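Local coordinates for protein cytosine-specific methyltransferase (Escherichia coli O157:H7 EDL933, PDB 3G7U) that probably methylates cytosine in DNA at the C5 position, taking the methyl group from S-adenosyl-L-methionine, at residues I123-E126 with K127-G130; A135-L138 with V139-D142. One frame throughout, in Å; residues are numbered along the deposited sequence.

In the fold
Both contacts belong to helix 129-140 and its approaches: contact 1 is the turn that leads from strand 114-119 into the helix, contact 2 the helix's last turn before strand 143-152. Their centres are about 17 Å apart, and the nearest atoms stay about 5 Å from each other. Contact 1 lies at the predicted active site, where the side chain of I123 comes within about 4 Å of that of C81, whereas at contact 2 the side chain of A135 is about 10 Å from it. Bound glycerol, probably from the crystallisation liquor, is found near both: about 5 Å from the side chain of S129 in contact 1, and about 3 Å from that of F136 in contact 2.

Contact 1: I123-E126 with K127-G130; sequences IMQE and KYSG
The ring of Y128 receives I123 O at its edge, near the ring plane and 3.9 Å from CD2, while K127 CG sits over the centre of one face. Q125 runs alongside Y128 in the same direction, its amide turned 81° to the ring, and NE2 approaches CE2 obliquely at 3.8 Å. That amide nitrogen is held by G122 O, and Y128 OH is hydrogen-bonded to G83 O, in the loop that carries C81. Towards K127, Q125 OE1 lies 3.6 Å from CE and accepts a hydrogen bond from a water 2.9 Å away, which K127 NZ reaches weakly. In the backbone, Y128 N donates to Q125 O at 2.9 Å. One residue on, S129 doubles the grip on E126 O: OG, swung back by a chi1 of 69°, comes in the carbonyl plane at 2.8 Å, and N donates to the same oxygen at 3.1 Å. R132 NH1 adds a bond to Q125 O. These are two overlapping type I turns, the lead-in to helix 129-140 just beyond the ENV motif of the C5-methyltransferases, beside the predicted catalytic cysteine.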
loop_
_atom_site.group_PDB
_atom_site.type_symbol
_atom_site.label_atom_id
_atom_site.label_comp_id
_atom_site.label_asym_id
_atom_site.label_seq_id
_atom_site.Cartn_x
_atom_site.Cartn_y
_atom_site.Cartn_z
ATOM N N ILE A 123 2.334 6.935 15.963
ATOM C CA ILE A 123 1.630 5.939 16.801
ATOM C C ILE A 123 2.312 5.720 18.170
ATOM O O ILE A 123 1.637 5.564 19.196
ATOM C CB ILE A 123 1.421 4.597 15.979
ATOM C CG1 ILE A 123 0.617 3.535 16.750
ATOM C CG2 ILE A 123 2.742 4.009 15.506
ATOM C CD1 ILE A 123 -0.685 3.990 17.280
ATOM N N MET A 124 3.649 5.790 18.218
ATOM C CA MET A 124 4.349 5.419 19.450
ATOM C C MET A 124 4.414 6.503 20.508
ATOM O O MET A 124 5.022 6.278 21.559
ATOM C CB MET A 124 5.743 4.848 19.166
ATOM C CG MET A 124 5.712 3.636 18.268
ATOM S SD MET A 124 4.665 2.326 18.962
ATOM C CE MET A 124 5.862 1.086 18.782
ATOM N N GLN A 125 3.768 7.650 20.270
ATOM C CA GLN A 125 3.795 8.746 21.248
ATOM C C GLN A 125 3.180 8.446 22.618
ATOM O O GLN A 125 2.212 7.687 22.740
ATOM C CB GLN A 125 3.177 10.006 20.677
ATOM C CG GLN A 125 3.924 10.603 19.514
ATOM C CD GLN A 125 3.192 11.818 18.969
ATOM O OE1 GLN A 125 3.244 12.910 19.555
ATOM N NE2 GLN A 125 2.484 11.631 17.864
ATOM N N GLU A 126 3.754 9.080 23.641
ATOM C CA GLU A 126 3.345 8.884 25.028
ATOM C C GLU A 126 1.862 9.129 25.249
ATOM O O GLU A 126 1.218 8.404 26.011
ATOM C CB GLU A 126 4.169 9.763 25.982
ATOM C CG GLU A 126 5.455 9.109 26.483
ATOM C CD GLU A 126 5.265 7.645 26.895
ATOM O OE1 GLU A 126 4.408 7.347 27.773
ATOM O OE2 GLU A 126 5.983 6.784 26.328
ATOM N N LYS A 127 1.324 10.132 24.560
ATOM C CA LYS A 127 -0.079 10.499 24.689
ATOM C C LYS A 127 -1.055 9.441 24.158
ATOM O O LYS A 127 -2.262 9.532 24.420
ATOM C CB LYS A 127 -0.341 11.822 23.987
ATOM C CG LYS A 127 -0.115 11.772 22.509
ATOM C CD LYS A 127 -0.853 12.921 21.897
ATOM C CE LYS A 127 -0.104 13.465 20.727
ATOM N NZ LYS A 127 -0.348 14.936 20.647
ATOM N N TYR A 128 -0.539 8.454 23.416
ATOM C CA TYR A 128 -1.358 7.342 22.925
ATOM C C TYR A 128 -1.096 6.042 23.657
ATOM O O TYR A 128 -1.725 5.023 23.348
ATOM C CB TYR A 128 -1.148 7.115 21.431
ATOM C CG TYR A 128 -1.406 8.344 20.637
ATOM C CD1 TYR A 128 -2.544 9.122 20.874
ATOM C CD2 TYR A 128 -0.510 8.757 19.666
ATOM C CE1 TYR A 128 -2.777 10.278 20.153
ATOM C CE2 TYR A 128 -0.732 9.898 18.940
ATOM C CZ TYR A 128 -1.866 10.658 19.187
ATOM O OH TYR A 128 -2.070 11.810 18.470
ATOM N N SER A 129 -0.177 6.068 24.616
ATOM C CA SER A 129 0.169 4.860 25.344
ATOM C C SER A 129 -1.062 4.278 26.055
ATOM O O SER A 129 -1.180 3.063 26.147
ATOM C CB SER A 129 1.278 5.125 26.343
ATOM O OG SER A 129 0.765 5.944 27.370
ATOM N N GLY A 130 -1.971 5.144 26.509
ATOM C CA GLY A 130 -3.267 4.734 27.080
ATOM C C GLY A 130 -4.135 3.919 26.122
ATOM O O GLY A 130 -4.577 2.822 26.463
HETATM O O HOH W 1 2.107 15.194 18.190
#

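Contact 2: A135-L138 with V139-D142; sequences AFNL and VSGD
F136 and S140 meet one turn apart at the C-terminal end of helix 129-140, which packs between helix 94-110 and strand 143-152 in the Rossmann-like methyltransferase fold. Here the helical bonding is running out, and three donors converge on F136 O: V139 N at 3.2 Å, and more weakly S140 N and S140 OG. The serine hydroxyl turns back along the helix to this carbonyl because chi1, 51°, sets OG between the backbone N and the carbonyl carbon.

The tight part is the inner side. V139 CG2 presses against A135 O at 3.4 Å, with F136 O close behind, and the same side chain rests on V107 of the neighbouring helix and I145 of the strand. A135 and L138 touch M101 of helix 94-110.

Outward, the contact is looser. The ring of F136, carried out with CG anti to the backbone N (chi1 -166°), meets S140 mainly at CB, which stands obliquely 3.6 Å from CD1; the F136 side chain also touches I145 and lies about 3 Å from a bound glycerol. The exposed side chain of N137 makes no close contact with that of S140. Past the last helical bonds, D142 N turns back to V139 O at 3.1 Å. The carbonyl of L138 accepts from S108 OG, and a water lies 2.6 Å from L138 O and 2.8 Å from D142 OD2, the carboxylate oxygen that Q111 NE2 also holds.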
loop_
_atom_site.group_PDB
_atom_site.type_symbol
_atom_site.label_atom_id
_atom_site.label_comp_id
_atom_site.label_asym_id
_atom_site.label_seq_id
_atom_site.Cartn_x
_atom_site.Cartn_y
_atom_site.Cartn_z
ATOM N N ALA A 135 -5.849 -1.253 23.784
ATOM C CA ALA A 135 -5.914 -2.147 22.628
ATOM C C ALA A 135 -5.121 -3.452 22.794
ATOM O O ALA A 135 -5.574 -4.515 22.351
ATOM C CB ALA A 135 -5.457 -1.403 21.390
ATOM N N PHE A 136 -3.938 -3.365 23.412
ATOM C CA PHE A 136 -3.098 -4.522 23.747
ATOM C C PHE A 136 -3.902 -5.427 24.685
ATOM O O PHE A 136 -3.900 -6.637 24.512
ATOM C CB PHE A 136 -1.818 -4.040 24.451
ATOM C CG PHE A 136 -0.689 -5.078 24.565
ATOM C CD1 PHE A 136 -0.687 -6.035 25.577
ATOM C CD2 PHE A 136 0.428 -5.011 23.714
ATOM C CE1 PHE A 136 0.371 -6.952 25.706
ATOM C CE2 PHE A 136 1.503 -5.916 23.834
ATOM C CZ PHE A 136 1.472 -6.892 24.832
ATOM N N ASN A 137 -4.598 -4.818 25.645
ATOM C CA ASN A 137 -5.428 -5.537 26.611
ATOM C C ASN A 137 -6.556 -6.350 26.005
ATOM O O ASN A 137 -6.899 -7.401 26.535
ATOM C CB ASN A 137 -6.058 -4.568 27.618
ATOM C CG ASN A 137 -5.074 -4.057 28.644
ATOM O OD1 ASN A 137 -3.978 -4.602 28.809
ATOM N ND2 ASN A 137 -5.459 -2.990 29.342
ATOM N N LEU A 138 -7.146 -5.848 24.922
ATOM C CA LEU A 138 -8.285 -6.496 24.273
ATOM C C LEU A 138 -7.852 -7.774 23.631
ATOM O O LEU A 138 -8.663 -8.707 23.441
ATOM C CB LEU A 138 -8.903 -5.604 23.199
ATOM C CG LEU A 138 -9.900 -4.546 23.631
ATOM C CD1 LEU A 138 -10.368 -3.753 22.430
ATOM C CD2 LEU A 138 -11.080 -5.199 24.330
ATOM N N VAL A 139 -6.572 -7.837 23.285
ATOM C CA VAL A 139 -6.072 -8.974 22.527
ATOM C C VAL A 139 -5.027 -9.827 23.248
ATOM O O VAL A 139 -4.785 -10.941 22.841
ATOM C CB VAL A 139 -5.603 -8.586 21.073
ATOM C CG1 VAL A 139 -6.785 -8.120 20.243
ATOM C CG2 VAL A 139 -4.549 -7.509 21.090
ATOM N N SER A 140 -4.417 -9.314 24.312
ATOM C CA SER A 140 -3.254 -10.003 24.934
ATOM C C SER A 140 -3.617 -11.293 25.639
ATOM O O SER A 140 -2.752 -12.146 25.826
ATOM C CB SER A 140 -2.507 -9.104 25.929
ATOM O OG SER A 140 -3.415 -8.532 26.857
ATOM N N GLY A 141 -4.892 -11.412 26.027
ATOM C CA GLY A 141 -5.442 -12.652 26.551
ATOM C C GLY A 141 -5.374 -13.800 25.570
ATOM O O GLY A 141 -5.036 -14.916 25.960
ATOM N N ASP A 142 -5.656 -13.534 24.291
ATOM C CA ASP A 142 -5.772 -14.591 23.297
ATOM C C ASP A 142 -4.647 -14.644 22.276
ATOM O O ASP A 142 -4.525 -15.600 21.499
ATOM C CB ASP A 142 -7.116 -14.432 22.581
ATOM C CG ASP A 142 -8.295 -14.509 23.544
ATOM O OD1 ASP A 142 -8.435 -15.554 24.222
ATOM O OD2 ASP A 142 -9.069 -13.527 23.621
HETATM O O HOH W 2 -9.178 -11.048 22.416
HETATM O O HOH W 3 -7.685 -10.562 25.463
#